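PDB 5HTL: MSHA biogenesis protein MshE from Vibrio cholerae, which binds the second messenger cyclic di-GMP through its MshEN region and probably takes part in building the MSHA pilus. Local coordinates for residues A[101-106]-A[128-133]. Residues are numbered along the deposited sequence; the frame is centred on the assembly and turned at random.
Sequences TLRIAM and EFVIAP
Glu128 is gripped by strand 101-106 at both its backbone and its side chain. Its amide donates to Leu102 O at 2.7 Å, and its carbonyl accepts from Ile104 N, so the peptides before and after Arg103 both bond to this one residue. The ladder continues from Val130, whose N gives to Ile104 O and whose O takes Met106 N; Ala132 N to Met106 O, at 3.2 Å and with the donor above the carbonyl plane, is the longest rung. One-residue steps from Arg103–Glu128 to Met106–Ile131 show a parallel pairing.

The Glu128 side chain can be traced outward. CB passes 4.0 Å from Leu102 O; CG, anti to the carbonyl carbon (chi1 -60°), meets Thr101 CG2. At the carboxylate the two oxygens diverge: OE1 sits 3.5 Å from the same methyl, whereas OE2 receives Arg103 NH2 at 2.9 Å. The hydrogen bond within this salt bridge is weak (N-H...O 128°), and the guanidinium and carboxylate planes stand 81° apart. OE1 also forms a long, weak ion pair with Arg38 of the second subunit. Further along this face, Val130 CG2 lies 3.8 Å from Ala105 CB.

On the reverse face, Met106 (selenomethionine) and Phe129 run side by side, pointing the same way. SE lies 3.7 Å from Phe129 CE1, oblique to the ring, a Met-aromatic contact. Helix 112-121 covers this side, with Leu118 touching Ile104 and Phe129. The parallel strands and the helix connecting them therefore form a beta-alpha-beta crossover within the MshEN domain, with the Ile131 side chain about 6 Å from bound cyclic di-GMP.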
# COMPACT_ATOMS: atom_id res chain seq x y z
N THR A 101 -11.10 6.54 6.70
CA THR A 101 -9.79 5.95 6.40
C THR A 101 -8.88 6.02 7.61
O THR A 101 -8.78 7.06 8.26
CB THR A 101 -9.11 6.64 5.20
OG1 THR A 101 -9.94 6.53 4.04
CG2 THR A 101 -7.77 5.98 4.90
N LEU A 102 -8.24 4.89 7.93
CA LEU A 102 -7.27 4.83 9.01
C LEU A 102 -5.90 4.57 8.42
O LEU A 102 -5.75 3.78 7.49
CB LEU A 102 -7.59 3.68 9.97
CG LEU A 102 -8.97 3.67 10.63
CD1 LEU A 102 -9.10 2.48 11.57
CD2 LEU A 102 -9.15 4.94 11.41
N ARG A 103 -4.90 5.25 8.96
CA ARG A 103 -3.53 4.89 8.67
C ARG A 103 -3.07 4.00 9.81
O ARG A 103 -3.17 4.38 10.97
CB ARG A 103 -2.65 6.13 8.58
CG ARG A 103 -1.17 5.82 8.32
CD ARG A 103 -0.38 7.06 7.90
NE ARG A 103 -0.85 7.52 6.60
CZ ARG A 103 -1.60 8.60 6.42
NH1 ARG A 103 -1.93 9.37 7.45
NH2 ARG A 103 -2.00 8.92 5.19
N ILE A 104 -2.55 2.83 9.46
CA ILE A 104 -2.18 1.84 10.46
C ILE A 104 -0.74 1.40 10.27
O ILE A 104 -0.36 0.91 9.20
CB ILE A 104 -3.11 0.60 10.38
CG1 ILE A 104 -4.57 1.02 10.59
CG2 ILE A 104 -2.70 -0.46 11.41
CD1 ILE A 104 -5.55 -0.14 10.65
N ALA A 105 0.06 1.57 11.32
CA ALA A 105 1.43 1.08 11.34
C ALA A 105 1.44 -0.36 11.83
O ALA A 105 0.84 -0.67 12.85
CB ALA A 105 2.31 1.95 12.23
N MSE A 106 2.09 -1.26 11.09
CA MSE A 106 2.21 -2.65 11.52
C MSE A 106 3.65 -3.10 11.46
O MSE A 106 4.42 -2.63 10.63
CB MSE A 106 1.40 -3.57 10.61
CG MSE A 106 -0.07 -3.34 10.67
SE MSE A 106 -0.95 -4.64 9.55
CE MSE A 106 -0.66 -6.24 10.60
N GLU A 128 -4.86 2.41 5.29
CA GLU A 128 -3.59 2.61 4.61
C GLU A 128 -2.53 2.03 5.53
O GLU A 128 -2.49 2.39 6.70
CB GLU A 128 -3.32 4.09 4.39
CG GLU A 128 -4.35 4.83 3.55
CD GLU A 128 -4.01 6.31 3.42
OE1 GLU A 128 -4.94 7.12 3.23
OE2 GLU A 128 -2.82 6.66 3.51
N PHE A 129 -1.67 1.15 5.00
CA PHE A 129 -0.66 0.49 5.83
C PHE A 129 0.72 1.09 5.67
O PHE A 129 1.13 1.48 4.57
CB PHE A 129 -0.57 -1.01 5.51
CG PHE A 129 -1.81 -1.78 5.85
CD1 PHE A 129 -2.21 -1.95 7.16
CD2 PHE A 129 -2.57 -2.36 4.84
CE1 PHE A 129 -3.36 -2.67 7.47
CE2 PHE A 129 -3.71 -3.08 5.14
CZ PHE A 129 -4.11 -3.24 6.46
N VAL A 130 1.45 1.15 6.78
CA VAL A 130 2.85 1.51 6.78
C VAL A 130 3.57 0.53 7.70
O VAL A 130 2.94 -0.12 8.54
CB VAL A 130 3.09 2.97 7.23
CG1 VAL A 130 2.28 3.96 6.36
CG2 VAL A 130 2.73 3.17 8.69
N ILE A 131 4.86 0.37 7.51
CA ILE A 131 5.64 -0.56 8.33
C ILE A 131 6.53 0.21 9.32
O ILE A 131 7.08 1.28 9.00
CB ILE A 131 6.45 -1.55 7.43
CG1 ILE A 131 7.04 -2.69 8.27
CG2 ILE A 131 7.53 -0.85 6.64
CD1 ILE A 131 7.65 -3.81 7.43
N ALA A 132 6.66 -0.33 10.52
CA ALA A 132 7.59 0.22 11.51
C ALA A 132 8.28 -0.93 12.21
O ALA A 132 7.75 -2.04 12.25
CB ALA A 132 6.83 1.09 12.51
N PRO A 133 9.48 -0.70 12.76
CA PRO A 133 10.11 -1.75 13.56
C PRO A 133 9.27 -2.15 14.77
O PRO A 133 8.60 -1.31 15.39
CB PRO A 133 11.41 -1.09 14.04
CG PRO A 133 11.68 -0.03 13.02
CD PRO A 133 10.35 0.48 12.60